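Local coordinates for protein 16S rRNA methyltransferase (Streptomyces sp. DSM 40477, PDB 3MQ2) that methylates the N1 position of adenine 1408 in 16S rRNA using S-adenosyl-L-methionine, giving resistance to aminoglycosides such as kanamycin, neomycin and apramycin, at residues A[45-50]-A[78-83]; A[157-162]-A[181-186]; A[97-102]-A[128-133]. All coordinates share one frame; numbering follows the deposited sequence. Where two conformers were deposited one is given.

Contact 1: residues A[45-50]-A[78-83]; sequences VARQNP and GGLPNL
Asn82 sets its CG between its own backbone N and carbonyl carbon (chi1 62°), while Leu80 holds CG anti to its carbonyl carbon (chi1 -66°), and both side chains then meet Ala46 in the last turn of helix 40-48. In this Rossmann-like methyltransferase fold, the helix end is met here by the loop that leads into edge strand 83-87. Asn82 ND2 hydrogen-bonds to Ala46 O at 3.0 Å. The bond is nearly straight at the hydrogen (175°), with the acceptor in the plane of the Asn82 amide. ND2 also bonds to Arg52 O, just beyond the helix, which helps to fix the rotation of the amide.

Beside this bond, Ala46 CB packs against three groups: Asn82 OD1 comes to 3.6 Å of it, Leu80 CD1 to 3.9 Å and Leu83 CB to 3.9 Å. The helix end ties itself off as well, since Asn49 ND2 reaches back to Val45 O at 2.8 Å.

Farther out, the Arg47 chain bends at chi2 and chi3 and crosses Leu80 at about a right angle. Leu80 CD2 lies over one face of the guanidinium, off toward its rim and 3.8 Å from Arg47 NH1. A water links the two segments, accepting from Arg47 NH1 at 2.9 Å and donating to Gly79 O at 2.7 Å.

Contact 2: residues A[157-162]-A[181-186]; sequences EPTPDS and CRYLEP
Pro160 rides on the face of the Tyr183 ring. Its CD lies 3.8 Å from the ring centroid of Tyr183 and 28° off the normal, a CH-pi contact displaced toward the CE2 and CZ side of the ring; proline and tyrosine cross at about a right angle. Tyr183 holds CG anti to its carbonyl carbon (chi1 -71°), and the far end of the side chain comes nearer to 157-162 than its base does. On the backbone side, Pro160 CB sits 3.5 Å from Cys181 O, where the first turn of helix 160-173 meets the strand. Thr159 lies alongside the tyrosine, with CG2 3.7 Å from Tyr183 OH.

The phenol oxygen does its polar work through a water that lies at the ring edge, in the ring plane. Tyr183 OH donates to this water at 2.6 Å. The water in turn donates hydrogen bonds to Glu157 OE2 at 2.6 Å and to Pro158 O at 2.7 Å, so it joins the tyrosine to the Glu157 carboxylate and the Pro158 carbonyl. Glu157 OE2 has a second partner in Arg146, a salt bridge, and Tyr183 also stacks with Phe207.

What positions Thr159 and Pro160 is the start of the helix itself. Thr159 N bonds to Ser162 OG at 2.8 Å, and Ser162 N returns a bond to Thr159 OG1 at 3.0 Å. This reciprocal pair is a capping box, with Thr159 as N-cap. It starts the helix that covers strand 176-184, the edge strand next to, and antiparallel with, 209-216 in the 3-2-1-4-5-7-6 sheet characteristic of class I, Rossmann-like methyltransferases.

Contact 3: residues A[97-102]-A[128-133]; sequences SGVGEL and AVCRPG
Val99 O is approached by two groups of the facing segment: Arg131 N makes a hydrogen bond to it at 3.0 Å (158° at the hydrogen), and Cys130 CA adds a C-H...O contact at 3.4 Å. Val99 also donates toward the same segment, its N reaching Val129 O at 2.8 Å (160°). Bonding to the residues before and after Cys130 makes this a parallel beta bridge. It lies at the start of strand 99-105 in the Rossmann-like sheet, where the beta-alpha-beta crossover comes back from helix 121-128 toward strand 134-141.

Val99 and Cys130 turn their side chains to the same face. There Val99 lies side by side with Val129, CG2 against CG2 at 4.1 Å, and Cys130 SG packs 4.1 Å from Leu102 CB. Leu32 of the neighbouring strand 29-34 touches Val99, Leu102 and Val129, extending the apolar cluster.

The CG of Arg131 sits in the crowded position between N and the carbonyl carbon (chi1 64°), and from CG to NE the chain runs extended past Val99 O. Gly100, with no side chain, lets the guanidinium lie flat against it: Gly100 CA is over one face, 3.4 Å from Arg131 NH1. NH1 makes a salt bridge to Asp29 and also donates to a water at 3.1 Å, which donates a hydrogen bond to Gly98 O at 2.8 Å.

How the contacts relate
The three contacts close one after another along the chain, contact 1 first, then contact 3, then contact 2, and none touches another. Contact 1 and contact 3 are the nearest pair, centres about 20 Å and nearest atoms about 6 Å apart, and Arg52 serves both: its backbone O and NH1 bond into contact 1, while its NH2 pairs with Glu101 of contact 3. Contact 2 lies at the far side of the sheet, its centre about 30 Å from that of contact 1. Bound S-adenosyl-L-homocysteine is about 11 Å from the Leu102 side chain (contact 3) and 13 Å from that of Leu83 (contact 1); in contact 2, the Pro158 side chain is about 10 Å from that of Pro107, a probable S-adenosyl-L-methionine-binding residue.

Contact 1: residues A[45-50]-A[78-83]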
loop_
_atom_site.group_PDB
_atom_site.type_symbol
_atom_site.label_atom_id
_atom_site.label_comp_id
_atom_site.label_asym_id
_atom_site.label_seq_id
_atom_site.Cartn_x
_atom_site.Cartn_y
_atom_site.Cartn_z
ATOM N N VAL A 45 -3.672 9.872 5.132
ATOM C CA VAL A 45 -3.547 9.066 6.337
ATOM C C VAL A 45 -2.744 9.794 7.417
ATOM O O VAL A 45 -3.164 9.849 8.576
ATOM C CB VAL A 45 -2.956 7.670 6.042
ATOM C CG1 VAL A 45 -2.759 6.869 7.334
ATOM C CG2 VAL A 45 -3.866 6.914 5.086
ATOM N N ALA A 46 -1.604 10.373 7.036
ATOM C CA ALA A 46 -0.777 11.087 8.005
ATOM C C ALA A 46 -1.514 12.302 8.571
ATOM O O ALA A 46 -1.462 12.563 9.773
ATOM C CB ALA A 46 0.570 11.492 7.385
ATOM N N ARG A 47 -2.207 13.034 7.703
ATOM C CA ARG A 47 -2.949 14.214 8.122
ATOM C C ARG A 47 -3.983 13.834 9.177
ATOM O O ARG A 47 -4.155 14.530 10.190
ATOM C CB ARG A 47 -3.654 14.834 6.918
ATOM C CG ARG A 47 -4.642 15.927 7.275
ATOM C CD ARG A 47 -3.922 17.205 7.634
ATOM N NE ARG A 47 -3.257 17.792 6.476
ATOM C CZ ARG A 47 -2.445 18.842 6.539
ATOM N NH1 ARG A 47 -2.194 19.420 7.706
ATOM N NH2 ARG A 47 -1.884 19.313 5.435
ATOM N N GLN A 48 -4.662 12.717 8.945
ATOM C CA GLN A 48 -5.778 12.314 9.798
ATOM C C GLN A 48 -5.357 11.499 11.017
ATOM O O GLN A 48 -6.154 11.288 11.939
ATOM C CB GLN A 48 -6.809 11.534 8.985
ATOM C CG GLN A 48 -7.490 12.372 7.920
ATOM C CD GLN A 48 -8.582 11.616 7.194
ATOM O OE1 GLN A 48 -9.369 12.205 6.451
ATOM N NE2 GLN A 48 -8.637 10.306 7.404
ATOM N N ASN A 49 -4.107 11.043 11.015
ATOM C CA ASN A 49 -3.563 10.227 12.098
ATOM C C ASN A 49 -2.240 10.789 12.634
ATOM O O ASN A 49 -1.183 10.185 12.444
ATOM C CB ASN A 49 -3.340 8.789 11.614
ATOM C CG ASN A 49 -4.628 8.098 11.196
ATOM O OD1 ASN A 49 -5.298 7.465 12.013
ATOM N ND2 ASN A 49 -4.974 8.205 9.917
ATOM N N PRO A 50 -2.296 11.941 13.319
ATOM C CA PRO A 50 -1.109 12.658 13.806
ATOM C C PRO A 50 -0.220 11.842 14.752
ATOM O O PRO A 50 0.958 12.159 14.894
ATOM C CB PRO A 50 -1.711 13.855 14.560
ATOM C CG PRO A 50 -3.050 14.049 13.939
ATOM C CD PRO A 50 -3.541 12.673 13.610
ATOM N N GLY A 78 1.608 22.919 4.333
ATOM C CA GLY A 78 1.189 21.553 4.073
ATOM C C GLY A 78 2.164 20.498 4.564
ATOM O O GLY A 78 1.991 19.311 4.292
ATOM N N GLY A 79 3.195 20.923 5.287
ATOM C CA GLY A 79 4.170 19.987 5.824
ATOM C C GLY A 79 3.558 19.081 6.879
ATOM O O GLY A 79 2.670 19.503 7.632
ATOM N N LEU A 80 4.027 17.833 6.919
ATOM C CA LEU A 80 3.626 16.851 7.922
ATOM C C LEU A 80 4.860 16.144 8.457
ATOM O O LEU A 80 5.647 15.602 7.678
ATOM C CB LEU A 80 2.702 15.797 7.306
ATOM C CG LEU A 80 1.328 16.262 6.825
ATOM C CD1 LEU A 80 0.615 15.135 6.095
ATOM C CD2 LEU A 80 0.499 16.747 7.998
ATOM N N PRO A 81 5.035 16.137 9.786
ATOM C CA PRO A 81 6.219 15.531 10.401
ATOM C C PRO A 81 6.156 14.011 10.422
ATOM O O PRO A 81 7.194 13.365 10.556
ATOM C CB PRO A 81 6.145 16.040 11.843
ATOM C CG PRO A 81 4.675 16.161 12.095
ATOM C CD PRO A 81 4.108 16.682 10.796
ATOM N N ASN A 82 4.955 13.459 10.296
ATOM C CA ASN A 82 4.735 12.023 10.484
ATOM C C ASN A 82 4.553 11.279 9.170
ATOM O O ASN A 82 3.804 10.312 9.095
ATOM C CB ASN A 82 3.517 11.781 11.377
ATOM C CG ASN A 82 2.225 12.320 10.770
ATOM O OD1 ASN A 82 2.229 13.333 10.064
ATOM N ND2 ASN A 82 1.113 11.645 11.045
ATOM N N LEU A 83 5.245 11.741 8.140
ATOM C CA LEU A 83 5.095 11.186 6.800
ATOM C C LEU A 83 6.464 11.087 6.136
ATOM O O LEU A 83 7.217 12.059 6.078
ATOM C CB LEU A 83 4.167 12.083 5.979
ATOM C CG LEU A 83 3.887 11.690 4.527
ATOM C CD1 LEU A 83 3.380 10.245 4.423
ATOM C CD2 LEU A 83 2.864 12.669 3.943
HETATM O O HOH W 1 0.334 20.788 7.469
#

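Contact 2: residues A[157-162]-A[181-186]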
loop_
_atom_site.group_PDB
_atom_site.type_symbol
_atom_site.label_atom_id
_atom_site.label_comp_id
_atom_site.label_asym_id
_atom_site.label_seq_id
_atom_site.Cartn_x
_atom_site.Cartn_y
_atom_site.Cartn_z
ATOM N N GLU A 157 -11.208 -13.058 -12.610
ATOM C CA GLU A 157 -11.452 -11.886 -11.773
ATOM C C GLU A 157 -11.991 -12.337 -10.419
ATOM O O GLU A 157 -12.969 -13.078 -10.358
ATOM C CB GLU A 157 -12.451 -10.928 -12.427
ATOM C CG GLU A 157 -12.730 -9.685 -11.563
ATOM C CD GLU A 157 -13.718 -8.719 -12.185
ATOM O OE1 GLU A 157 -13.638 -8.481 -13.414
ATOM O OE2 GLU A 157 -14.578 -8.193 -11.438
ATOM N N PRO A 158 -11.351 -11.898 -9.327
ATOM C CA PRO A 158 -11.817 -12.361 -8.014
ATOM C C PRO A 158 -13.101 -11.684 -7.558
ATOM O O PRO A 158 -13.372 -10.528 -7.869
ATOM C CB PRO A 158 -10.670 -11.976 -7.079
ATOM C CG PRO A 158 -10.037 -10.793 -7.747
ATOM C CD PRO A 158 -10.140 -11.069 -9.227
ATOM N N THR A 159 -13.897 -12.428 -6.804
ATOM C CA THR A 159 -15.119 -11.896 -6.234
ATOM C C THR A 159 -15.026 -12.137 -4.740
ATOM O O THR A 159 -14.164 -12.897 -4.296
ATOM C CB THR A 159 -16.349 -12.639 -6.767
ATOM O OG1 THR A 159 -16.319 -13.993 -6.295
ATOM C CG2 THR A 159 -16.362 -12.627 -8.292
ATOM N N PRO A 160 -15.909 -11.498 -3.959
ATOM C CA PRO A 160 -15.900 -11.752 -2.519
ATOM C C PRO A 160 -15.905 -13.249 -2.222
ATOM O O PRO A 160 -15.141 -13.711 -1.372
ATOM C CB PRO A 160 -17.208 -11.106 -2.054
ATOM C CG PRO A 160 -17.391 -9.971 -2.998
ATOM C CD PRO A 160 -16.908 -10.480 -4.329
ATOM N N ASP A 161 -16.742 -14.006 -2.923
ATOM C CA ASP A 161 -16.837 -15.435 -2.650
ATOM C C ASP A 161 -15.627 -16.220 -3.148
ATOM O O ASP A 161 -15.078 -17.053 -2.427
ATOM C CB ASP A 161 -18.123 -16.019 -3.232
ATOM C CG ASP A 161 -19.365 -15.455 -2.571
ATOM O OD1 ASP A 161 -19.263 -14.979 -1.420
ATOM O OD2 ASP A 161 -20.442 -15.487 -3.201
ATOM N N SER A 162 -15.209 -15.961 -4.380
ATOM C CA SER A 162 -14.118 -16.728 -4.961
ATOM C C SER A 162 -12.820 -16.454 -4.215
ATOM O O SER A 162 -11.971 -17.337 -4.081
ATOM C CB SER A 162 -13.958 -16.412 -6.451
ATOM O OG SER A 162 -13.386 -15.132 -6.647
ATOM N N CYS A 181 -13.465 -10.066 2.480
ATOM C CA CYS A 181 -13.372 -9.683 1.077
ATOM C C CYS A 181 -14.682 -9.026 0.677
ATOM O O CYS A 181 -15.750 -9.630 0.803
ATOM C CB CYS A 181 -13.125 -10.909 0.196
ATOM S SG CYS A 181 -11.725 -11.941 0.708
ATOM N N ARG A 182 -14.620 -7.784 0.216
ATOM C CA ARG A 182 -15.845 -7.112 -0.209
ATOM C C ARG A 182 -15.602 -6.057 -1.281
ATOM O O ARG A 182 -14.530 -5.473 -1.360
ATOM C CB ARG A 182 -16.539 -6.476 0.997
ATOM C CG ARG A 182 -15.713 -5.411 1.697
ATOM C CD ARG A 182 -16.465 -4.825 2.889
ATOM N NE ARG A 182 -16.719 -5.827 3.915
ATOM C CZ ARG A 182 -17.912 -6.071 4.453
ATOM N NH1 ARG A 182 -18.977 -5.381 4.068
ATOM N NH2 ARG A 182 -18.039 -7.006 5.384
ATOM N N TYR A 183 -16.618 -5.819 -2.101
ATOM C CA TYR A 183 -16.551 -4.758 -3.083
ATOM C C TYR A 183 -16.631 -3.412 -2.373
ATOM O O TYR A 183 -17.340 -3.264 -1.363
ATOM C CB TYR A 183 -17.717 -4.867 -4.057
ATOM C CG TYR A 183 -17.657 -6.020 -5.029
ATOM C CD1 TYR A 183 -16.575 -6.186 -5.886
ATOM C CD2 TYR A 183 -18.708 -6.924 -5.114
ATOM C CE1 TYR A 183 -16.536 -7.236 -6.791
ATOM C CE2 TYR A 183 -18.682 -7.970 -6.018
ATOM C CZ TYR A 183 -17.599 -8.120 -6.857
ATOM O OH TYR A 183 -17.575 -9.160 -7.754
ATOM N N LEU A 184 -15.890 -2.436 -2.891
ATOM C CA LEU A 184 -15.977 -1.065 -2.411
ATOM C C LEU A 184 -16.769 -0.240 -3.409
ATOM O O LEU A 184 -16.525 -0.321 -4.617
ATOM C CB LEU A 184 -14.583 -0.447 -2.266
ATOM C CG LEU A 184 -13.655 -1.008 -1.194
ATOM C CD1 LEU A 184 -12.467 -0.071 -1.088
ATOM C CD2 LEU A 184 -14.374 -1.137 0.140
ATOM N N GLU A 185 -17.721 0.545 -2.910
ATOM C CA GLU A 185 -18.425 1.509 -3.760
ATOM C C GLU A 185 -17.430 2.541 -4.265
ATOM O O GLU A 185 -16.418 2.797 -3.613
ATOM C CB GLU A 185 -19.490 2.240 -2.951
ATOM C CG GLU A 185 -20.549 1.348 -2.388
ATOM C CD GLU A 185 -21.603 0.987 -3.413
ATOM O OE1 GLU A 185 -21.525 1.485 -4.553
ATOM O OE2 GLU A 185 -22.510 0.205 -3.067
ATOM N N PRO A 186 -17.707 3.137 -5.431
ATOM C CA PRO A 186 -16.822 4.170 -5.983
ATOM C C PRO A 186 -16.575 5.296 -4.985
ATOM O O PRO A 186 -15.470 5.848 -4.953
ATOM C CB PRO A 186 -17.614 4.687 -7.190
ATOM C CG PRO A 186 -18.377 3.494 -7.638
ATOM C CD PRO A 186 -18.787 2.785 -6.368
HETATM O O HOH W 2 -15.415 -9.332 -9.234
#

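Contact 3: residues A[97-102]-A[128-133]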
loop_
_atom_site.group_PDB
_atom_site.type_symbol
_atom_site.label_atom_id
_atom_site.label_comp_id
_atom_site.label_asym_id
_atom_site.label_seq_id
_atom_site.Cartn_x
_atom_site.Cartn_y
_atom_site.Cartn_z
ATOM N N SER A 97 10.715 -2.562 10.299
ATOM C CA SER A 97 10.303 -3.640 11.175
ATOM C C SER A 97 9.127 -3.180 12.018
ATOM O O SER A 97 8.998 -1.994 12.311
ATOM C CB SER A 97 11.456 -4.046 12.089
ATOM O OG SER A 97 11.926 -2.913 12.795
ATOM N N GLY A 98 8.268 -4.121 12.380
ATOM C CA GLY A 98 7.156 -3.851 13.277
ATOM C C GLY A 98 6.058 -2.929 12.762
ATOM O O GLY A 98 5.355 -2.298 13.551
ATOM N N VAL A 99 5.901 -2.842 11.447
ATOM C CA VAL A 99 4.784 -2.082 10.875
ATOM C C VAL A 99 3.465 -2.630 11.436
ATOM O O VAL A 99 3.317 -3.838 11.588
ATOM C CB VAL A 99 4.790 -2.169 9.336
ATOM C CG1 VAL A 99 3.498 -1.590 8.757
ATOM C CG2 VAL A 99 6.026 -1.457 8.758
ATOM N N GLY A 100 2.515 -1.742 11.744
ATOM C CA GLY A 100 1.252 -2.145 12.352
ATOM C C GLY A 100 0.052 -2.173 11.425
ATOM O O GLY A 100 -0.991 -2.750 11.753
ATOM N N GLU A 101 0.192 -1.539 10.267
ATOM C CA GLU A 101 -0.889 -1.499 9.288
ATOM C C GLU A 101 -0.253 -1.347 7.916
ATOM O O GLU A 101 0.633 -0.507 7.726
ATOM C CB GLU A 101 -1.824 -0.330 9.595
ATOM C CG GLU A 101 -2.927 -0.112 8.559
ATOM C CD GLU A 101 -4.012 0.818 9.066
ATOM O OE1 GLU A 101 -4.790 1.339 8.239
ATOM O OE2 GLU A 101 -4.095 1.024 10.294
ATOM N N LEU A 102 -0.673 -2.199 6.987
ATOM C CA LEU A 102 -0.094 -2.259 5.654
ATOM C C LEU A 102 -1.181 -2.045 4.600
ATOM O O LEU A 102 -2.220 -2.708 4.637
ATOM C CB LEU A 102 0.544 -3.627 5.449
ATOM C CG LEU A 102 1.097 -3.905 4.058
ATOM C CD1 LEU A 102 2.369 -3.098 3.863
ATOM C CD2 LEU A 102 1.380 -5.392 3.914
ATOM N N ALA A 128 7.175 -9.609 6.343
ATOM C CA ALA A 128 8.416 -9.507 7.114
ATOM C C ALA A 128 8.567 -8.180 7.856
ATOM O O ALA A 128 9.115 -8.137 8.964
ATOM C CB ALA A 128 9.628 -9.722 6.206
ATOM N N VAL A 129 8.104 -7.095 7.242
ATOM C CA VAL A 129 8.273 -5.770 7.838
ATOM C C VAL A 129 7.172 -5.449 8.841
ATOM O O VAL A 129 7.213 -4.411 9.506
ATOM C CB VAL A 129 8.345 -4.638 6.776
ATOM C CG1 VAL A 129 9.454 -4.921 5.772
ATOM C CG2 VAL A 129 7.006 -4.454 6.074
ATOM N N CYS A 130 6.199 -6.344 8.951
ATOM C CA CYS A 130 5.066 -6.122 9.846
ATOM C C CYS A 130 5.224 -6.923 11.119
ATOM O O CYS A 130 5.805 -8.007 11.113
ATOM C CB CYS A 130 3.763 -6.573 9.189
ATOM S SG CYS A 130 3.279 -5.612 7.757
ATOM N N ARG A 131 4.676 -6.411 12.212
ATOM C CA ARG A 131 4.572 -7.240 13.406
ATOM C C ARG A 131 3.438 -8.237 13.223
ATOM O O ARG A 131 2.468 -7.972 12.508
ATOM C CB ARG A 131 4.342 -6.384 14.659
ATOM C CG ARG A 131 3.029 -5.622 14.664
ATOM C CD ARG A 131 2.621 -5.197 16.082
ATOM N NE ARG A 131 1.344 -4.484 16.061
ATOM C CZ ARG A 131 1.236 -3.183 15.821
ATOM N NH1 ARG A 131 2.332 -2.468 15.598
ATOM N NH2 ARG A 131 0.043 -2.597 15.802
ATOM N N PRO A 132 3.546 -9.397 13.879
ATOM C CA PRO A 132 2.392 -10.290 13.923
ATOM C C PRO A 132 1.210 -9.525 14.518
ATOM O O PRO A 132 1.383 -8.812 15.512
ATOM C CB PRO A 132 2.842 -11.394 14.885
ATOM C CG PRO A 132 4.341 -11.367 14.836
ATOM C CD PRO A 132 4.696 -9.916 14.636
ATOM N N GLY A 133 0.039 -9.653 13.905
ATOM C CA GLY A 133 -1.148 -8.947 14.359
ATOM C C GLY A 133 -1.411 -7.654 13.604
ATOM O O GLY A 133 -2.464 -7.035 13.776
HETATM O O HOH W 3 8.795 -6.836 11.547
HETATM O O HOH W 4 5.320 -3.143 16.256
#